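Local structure of tryptophan halogenase (Shewanella frigidimarina, 2PYX) at residues 143-146 with 147-151; 312-315 with 316-319. The protein probably acts as a flavin-dependent tryptophan halogenase, an FAD-binding enzyme of the monooxygenase type. All blocks are in the same frame, centred on the assembly; numbering follows the deposited sequence.

Contact 1 (143-146 with 147-151)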
# COMPACT_ATOMS: atom_id res chain seq x y z
N SER A 143 -7.01 1.40 20.15
CA SER A 143 -7.15 2.79 20.60
C SER A 143 -7.25 3.75 19.42
O SER A 143 -7.69 4.88 19.57
CB SER A 143 -5.99 3.19 21.53
OG SER A 143 -4.75 3.14 20.85
N GLN A 144 -6.87 3.31 18.22
CA GLN A 144 -6.79 4.23 17.08
C GLN A 144 -8.10 4.78 16.60
O GLN A 144 -8.15 5.85 15.98
CB GLN A 144 -6.09 3.55 15.90
CG GLN A 144 -4.63 3.68 16.00
CD GLN A 144 -3.84 3.04 14.87
OE1 GLN A 144 -4.22 2.00 14.38
NE2 GLN A 144 -2.68 3.63 14.53
N GLN A 145 -9.20 4.07 16.81
CA GLN A 145 -10.49 4.59 16.36
C GLN A 145 -10.75 5.92 17.05
O GLN A 145 -10.92 6.95 16.40
CB GLN A 145 -11.64 3.61 16.59
CG GLN A 145 -13.05 4.10 16.27
CD GLN A 145 -13.21 4.61 14.82
OE1 GLN A 145 -12.40 5.40 14.33
NE2 GLN A 145 -14.25 4.15 14.15
N VAL A 146 -10.67 5.89 18.38
CA VAL A 146 -10.89 7.08 19.19
C VAL A 146 -9.83 8.15 18.92
O VAL A 146 -10.16 9.31 18.74
CB VAL A 146 -10.96 6.72 20.70
CG1 VAL A 146 -10.93 7.97 21.54
CG2 VAL A 146 -12.22 5.89 20.98
N LEU A 147 -8.55 7.75 18.84
CA LEU A 147 -7.48 8.71 18.71
C LEU A 147 -7.48 9.41 17.34
O LEU A 147 -7.26 10.60 17.24
CB LEU A 147 -6.14 8.04 18.99
CG LEU A 147 -6.04 7.42 20.40
CD1 LEU A 147 -4.82 6.53 20.58
CD2 LEU A 147 -6.02 8.49 21.46
N THR A 148 -7.74 8.65 16.28
CA THR A 148 -7.78 9.24 14.95
C THR A 148 -9.01 10.13 14.78
O THR A 148 -8.95 11.13 14.07
CB THR A 148 -7.67 8.17 13.84
OG1 THR A 148 -8.76 7.26 13.95
CG2 THR A 148 -6.36 7.44 13.93
N GLN A 149 -10.13 9.78 15.43
CA GLN A 149 -11.31 10.65 15.41
C GLN A 149 -10.97 12.03 15.98
O GLN A 149 -11.49 13.07 15.55
CB GLN A 149 -12.45 10.00 16.18
CG GLN A 149 -13.12 8.87 15.40
CD GLN A 149 -14.13 8.06 16.22
OE1 GLN A 149 -15.01 7.41 15.65
NE2 GLN A 149 -14.01 8.10 17.55
N LEU A 150 -10.08 12.02 16.96
CA LEU A 150 -9.59 13.25 17.61
C LEU A 150 -8.45 13.96 16.86
O LEU A 150 -7.92 14.96 17.35
CB LEU A 150 -9.11 12.89 18.99
CG LEU A 150 -10.19 12.50 19.98
CD1 LEU A 150 -9.57 11.94 21.22
CD2 LEU A 150 -11.07 13.71 20.33
N GLY A 151 -8.05 13.43 15.71
CA GLY A 151 -6.99 14.01 14.91
C GLY A 151 -5.61 13.88 15.51
O GLY A 151 -4.71 14.69 15.18
O HOH W 1 -12.99 10.05 19.52
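From Ser143 to Leu150 four successive i to i+4 bonds join the short helix 144-149, beginning with Leu147 N to Ser143 O and ending with Leu150 N to Val146 O, where the chain turns off at Gly151. The helix closes in a Schellman motif, Gly151 taking a positive phi. Thr148 doubles one of these bonds: with OG1 set between its own backbone N and carbonyl carbon (chi1 60°), the hydroxyl turns back and donates to Gln144 O at 2.5 Å. That oxygen also receives Thr148 N at 2.8 Å, so a single residue grips the carbonyl twice. Gln145 and Gln149 lay their amides over one another as a stack, the planes 17° apart and Gln149 OE1 lying 3.4 Å from Gln145 CD. Gln145 reaches this position by a bend at chi2 (56°), and its OE1 accepts a hydrogen bond from Arg93 on strand 87-95. With an alanine at Gln145, Arg93 NH1 would probably lose this acceptor and the Gln149 amide the flat group it stacks on. Gln149 NE2 donates to a water at 3.0 Å, which in turn donates to Val146 O, tying side chain to backbone near the helix end. Leu147 CD1 packs 3.4 Å from Ser143 OG, whose hydroxyl is bonded to Asn166, and Val146 CG1 meets Leu150 CD1 at 4.2 Å. The buried polar ends of Ser143 and Gln145 are thus met by Asn166 in a loop and Arg93 on a strand, while a water bridges exposed Gln149 to the backbone.

Contact 2 (312-315 with 316-319)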
# COMPACT_ATOMS: atom_id res chain seq x y z
N THR A 312 -19.44 14.51 -9.85
CA THR A 312 -19.33 13.87 -8.57
C THR A 312 -18.09 14.30 -7.81
O THR A 312 -18.17 14.58 -6.62
CB THR A 312 -19.37 12.31 -8.79
OG1 THR A 312 -20.60 11.97 -9.43
CG2 THR A 312 -19.29 11.57 -7.48
N LEU A 313 -16.94 14.36 -8.48
CA LEU A 313 -15.70 14.80 -7.80
C LEU A 313 -15.89 16.23 -7.30
O LEU A 313 -15.54 16.58 -6.15
CB LEU A 313 -14.49 14.77 -8.73
CG LEU A 313 -13.15 15.27 -8.17
CD1 LEU A 313 -12.77 14.55 -6.88
CD2 LEU A 313 -12.08 15.23 -9.19
N PHE A 314 -16.43 17.06 -8.17
CA PHE A 314 -16.55 18.48 -7.81
C PHE A 314 -17.55 18.68 -6.68
O PHE A 314 -17.36 19.56 -5.84
CB PHE A 314 -16.92 19.34 -9.04
CG PHE A 314 -15.82 19.51 -10.04
CD1 PHE A 314 -14.53 19.02 -9.81
CD2 PHE A 314 -16.05 20.19 -11.23
CE1 PHE A 314 -13.52 19.19 -10.75
CE2 PHE A 314 -15.03 20.37 -12.14
CZ PHE A 314 -13.77 19.89 -11.91
N ASN A 315 -18.62 17.89 -6.65
CA ASN A 315 -19.56 17.90 -5.53
C ASN A 315 -18.86 17.58 -4.23
O ASN A 315 -19.08 18.22 -3.20
CB ASN A 315 -20.74 16.97 -5.76
CG ASN A 315 -21.68 17.44 -6.85
OD1 ASN A 315 -21.64 18.60 -7.26
ND2 ASN A 315 -22.53 16.53 -7.33
N TYR A 316 -17.99 16.56 -4.24
CA TYR A 316 -17.26 16.19 -3.02
C TYR A 316 -16.37 17.33 -2.55
O TYR A 316 -16.21 17.54 -1.33
CB TYR A 316 -16.41 14.92 -3.30
CG TYR A 316 -15.46 14.54 -2.18
CD1 TYR A 316 -15.85 13.66 -1.18
CD2 TYR A 316 -14.17 15.05 -2.14
CE1 TYR A 316 -14.97 13.31 -0.17
CE2 TYR A 316 -13.28 14.69 -1.11
CZ TYR A 316 -13.72 13.85 -0.12
OH TYR A 316 -12.87 13.47 0.92
N LEU A 317 -15.77 18.05 -3.50
CA LEU A 317 -14.90 19.19 -3.19
C LEU A 317 -15.69 20.42 -2.77
O LEU A 317 -15.11 21.34 -2.20
CB LEU A 317 -14.02 19.55 -4.39
CG LEU A 317 -13.00 18.49 -4.87
CD1 LEU A 317 -12.36 18.89 -6.20
CD2 LEU A 317 -11.94 18.21 -3.81
N GLY A 318 -16.99 20.45 -3.05
CA GLY A 318 -17.84 21.58 -2.68
C GLY A 318 -17.65 22.76 -3.61
O GLY A 318 -17.80 23.92 -3.17
N VAL A 319 -17.33 22.51 -4.87
CA VAL A 319 -17.08 23.57 -5.84
C VAL A 319 -18.05 23.48 -7.01
O VAL A 319 -18.43 22.41 -7.44
CB VAL A 319 -15.62 23.59 -6.35
CG1 VAL A 319 -14.66 23.72 -5.18
CG2 VAL A 319 -15.26 22.35 -7.18
O HOH W 2 -20.30 20.68 -8.43
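Leu317 has CG anti to its carbonyl carbon (chi1 -64°), which turns the branch back along the helix, while Leu313 has CG anti to the backbone N (chi1 177°); Leu317 CD1 thereby comes to 4.2 Å from Leu313 CG, the two side chains crossing at a slant. The same methyl, Leu317 CD1, lies 4.2 Å from Phe314 CD1, so it touches both the leucine and the ring one turn back. Val319 CG2 comes to the same side of the ring, nearer its root, 3.9 Å from Phe314 CB. Leu327 and Pro329 also lie against the phenylalanine, and strands 292-299 and 255-262 receive the two leucines. Helix 306-317 ends here in a Schellman motif. Gly318 takes positive phi (78°), and Val319 N reaches back to Phe314 O at 3.1 Å in a nearly straight bond, while Gly318 N donates to Asn315 O from above the carbonyl plane and only weakly to Phe314 O. The hydrophobic contact of Val319 with Phe314 thus spans the same residues as the i to i+5 backbone bond of the motif. A water bridges Asn315 OD1 and Val319 O, donating to each at 2.7 Å. Tyr316 leads away from this cluster across strand 274-279, and its OH is hydrogen-bonded to Asp286 OD2.

In the fold
Contacts 1 and 2 are both C-terminal helix turns closed by a Schellman glycine, but they lie apart: their centres are 26 Å from each other and their nearest atoms about 14 Å. What relates them is the large mixed sheet. The 143-151 turn packs on strands 87-95 and 108-112, and the 312-319 turn on strands 255-262, 274-279 and 292-299; strand 87-95 pairs in parallel with 274-279. Only contact 1 lies near the predicted active site, the Gln144 side chain being about 9 Å from that of Lys89 and about 11 Å from that of Glu361, predicted to bind tryptophan. Contact 2 is away from these sites.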